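PDB 3BUU: uncharacterized LolA superfamily protein NE2245 from Nitrosomonas europaea ATCC 19718, which is of unknown function but probably binds lipidated or hydrophobic cargo in the bacterial cell envelope. Local coordinates for residues Lys51-Met59 against Gln69-Asp77. Sequence-based numbering, arbitrary orientation. Where two conformers were deposited one is given.
Sequences KGNENSIVM and QAILMKGRD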
# COMPACT_ATOMS: atom_id res chain seq x y z
N LYS A 51 6.87 9.55 -2.71
CA LYS A 51 8.28 9.77 -2.70
C LYS A 51 8.94 8.71 -1.80
O LYS A 51 9.42 8.99 -0.70
CB LYS A 51 8.62 11.20 -2.30
CG LYS A 51 10.04 11.57 -2.59
CD LYS A 51 10.27 13.04 -2.30
CE LYS A 51 11.64 13.44 -2.74
NZ LYS A 51 11.86 14.85 -2.27
N GLY A 52 8.87 7.47 -2.26
CA GLY A 52 9.40 6.34 -1.53
C GLY A 52 8.69 6.17 -0.20
O GLY A 52 7.52 6.46 -0.04
N ASN A 53 9.42 5.71 0.76
CA ASN A 53 8.88 5.53 2.09
C ASN A 53 9.15 6.73 2.97
O ASN A 53 8.73 6.74 4.13
CB ASN A 53 9.43 4.26 2.72
CG ASN A 53 8.82 3.02 2.15
OD1 ASN A 53 7.91 3.07 1.33
ND2 ASN A 53 9.31 1.87 2.61
N GLU A 54 9.82 7.73 2.36
CA GLU A 54 10.25 9.03 2.94
C GLU A 54 9.09 9.98 3.19
O GLU A 54 8.91 10.50 4.29
CB GLU A 54 11.38 9.71 2.10
CG GLU A 54 11.01 10.26 0.74
CD GLU A 54 12.20 10.70 -0.04
OE1 GLU A 54 12.67 11.84 0.22
OE2 GLU A 54 12.71 9.93 -0.91
N ASN A 55 8.33 10.23 2.13
CA ASN A 55 7.27 11.24 2.09
C ASN A 55 6.20 10.81 1.14
O ASN A 55 6.47 10.21 0.12
CB ASN A 55 7.80 12.61 1.57
CG ASN A 55 8.64 13.30 2.56
OD1 ASN A 55 9.83 13.39 2.36
ND2 ASN A 55 8.06 13.78 3.64
N SER A 56 4.95 11.19 1.44
CA SER A 56 3.90 11.04 0.48
C SER A 56 2.75 11.96 0.88
O SER A 56 2.67 12.43 2.04
CB SER A 56 3.42 9.61 0.36
OG SER A 56 2.83 9.19 1.56
N ILE A 57 1.88 12.20 -0.08
CA ILE A 57 0.60 12.87 0.16
C ILE A 57 -0.48 12.02 -0.48
O ILE A 57 -0.35 11.60 -1.64
CB ILE A 57 0.59 14.28 -0.46
CG1 ILE A 57 1.53 15.19 0.31
CG2 ILE A 57 -0.83 14.86 -0.49
CD1 ILE A 57 1.92 16.47 -0.40
N VAL A 58 -1.55 11.79 0.28
CA VAL A 58 -2.69 11.04 -0.21
C VAL A 58 -3.90 11.95 -0.10
O VAL A 58 -4.28 12.35 1.00
CB VAL A 58 -2.92 9.77 0.60
CG1 VAL A 58 -4.17 9.02 0.11
CG2 VAL A 58 -1.68 8.84 0.50
N MSE A 59 -4.50 12.26 -1.23
CA MSE A 59 -5.64 13.23 -1.25
C MSE A 59 -6.90 12.52 -1.71
O MSE A 59 -6.90 11.92 -2.75
CB MSE A 59 -5.32 14.34 -2.24
CG MSE A 59 -4.26 15.32 -1.72
SE MSE A 59 -3.60 16.65 -2.92
CE MSE A 59 -4.19 15.92 -4.60
N GLN A 69 -10.19 15.75 2.47
CA GLN A 69 -9.30 15.21 3.50
C GLN A 69 -7.97 14.89 2.83
O GLN A 69 -7.88 14.58 1.62
CB GLN A 69 -9.87 13.96 4.17
CG GLN A 69 -11.11 14.17 5.03
CD GLN A 69 -11.81 12.86 5.34
OE1 GLN A 69 -11.25 11.78 5.13
NE2 GLN A 69 -13.02 12.95 5.84
N ALA A 70 -6.92 14.97 3.61
CA ALA A 70 -5.61 14.66 3.06
C ALA A 70 -4.75 14.03 4.11
O ALA A 70 -4.95 14.25 5.34
CB ALA A 70 -4.96 15.91 2.49
N ILE A 71 -3.79 13.24 3.66
CA ILE A 71 -2.87 12.62 4.57
C ILE A 71 -1.44 12.94 4.10
O ILE A 71 -1.06 12.62 2.94
CB ILE A 71 -3.08 11.11 4.67
CG1 ILE A 71 -4.55 10.77 4.99
CG2 ILE A 71 -2.13 10.53 5.69
CD1 ILE A 71 -4.93 9.33 4.58
N LEU A 72 -0.65 13.53 5.01
CA LEU A 72 0.73 13.87 4.78
C LEU A 72 1.58 12.89 5.57
O LEU A 72 1.41 12.74 6.79
CB LEU A 72 0.98 15.28 5.27
CG LEU A 72 2.45 15.72 5.34
CD1 LEU A 72 3.10 15.74 3.98
CD2 LEU A 72 2.52 17.11 5.96
N MSE A 73 2.50 12.21 4.89
CA MSE A 73 3.42 11.30 5.53
C MSE A 73 4.80 11.91 5.52
O MSE A 73 5.32 12.32 4.45
CB MSE A 73 3.42 9.97 4.81
CG MSE A 73 4.38 8.97 5.42
SE MSE A 73 4.31 7.29 4.41
CE MSE A 73 5.56 7.74 3.05
N LYS A 74 5.43 11.94 6.70
CA LYS A 74 6.84 12.30 6.83
C LYS A 74 7.49 11.18 7.65
O LYS A 74 7.16 10.97 8.85
CB LYS A 74 6.97 13.67 7.55
CG LYS A 74 6.22 14.89 6.85
CD LYS A 74 6.37 16.24 7.60
CE LYS A 74 5.11 16.55 8.37
NZ LYS A 74 5.20 17.80 9.21
N GLY A 75 8.41 10.43 7.05
CA GLY A 75 8.88 9.24 7.72
C GLY A 75 7.75 8.28 8.00
O GLY A 75 6.98 8.02 7.09
N ARG A 76 7.61 7.80 9.23
CA ARG A 76 6.51 6.92 9.62
C ARG A 76 5.31 7.62 10.22
O ARG A 76 4.33 6.97 10.60
CB ARG A 76 7.00 5.92 10.63
CG ARG A 76 8.11 5.14 10.08
CD ARG A 76 8.07 3.71 10.49
NE ARG A 76 8.81 2.96 9.49
CZ ARG A 76 10.13 2.89 9.45
NH1 ARG A 76 10.72 2.23 8.47
NH2 ARG A 76 10.87 3.52 10.37
N ASP A 77 5.39 8.94 10.29
CA ASP A 77 4.32 9.71 10.91
C ASP A 77 3.36 10.27 9.87
O ASP A 77 3.80 10.72 8.81
CB ASP A 77 4.92 10.84 11.72
CG ASP A 77 5.72 10.34 12.92
OD1 ASP A 77 5.15 9.65 13.78
OD2 ASP A 77 6.92 10.62 12.97
O HOH W 1 0.39 10.07 2.91
O HOH W 2 -7.13 11.82 1.83
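Ser56 pairs with Met73 and Val58 with Ile71 as antiparallel hydrogen-bonded pairs, their strands 4.7 Å apart at closest approach and 172° between directions. The hydrogen bond from Met73 N to Ser56 O (2.9 Å) is nearly straight. Gly75 N donates a hydrogen bond to Glu54 O at 2.8 Å; the positive phi of Gly75 suits glycine in the type II' turn Lys74-Asp77. Met73 O takes two donors, Ser56 N and Asn55 ND2, the latter at 3.2 Å on a lone pair in the carbonyl plane. With CG beside its backbone N (chi1 -73°), Asn55 swings its amide across; an alanine here would probably cost Met73 O its side-chain donor and Lys74 CG the amide it packs against. On that face Ile57 CG1 meets Leu72 CD1 at 4.0 Å; both are buried and apolar, and beta-branched Ile57 suits an extended strand. On the other face selenomethionine Met73, extended until it bends at chi3 (85°), curls its CE to 3.4 Å from Ser56 OG and near Asn53 O. The small side chain of Ser56 is consistent with this close approach; Ser56 OG is hydrogen-bonded to Ala107 O and accepts from a water that also donates to Ile71 O. Val58 and Ile71 continue this face under helix 103-107. Together the strands form a beta hairpin (55-62 and 70-74) of a LolA-like fold; a classic bulge, Glu54 and Asn55 facing Lys51, lies toward strand 39-51.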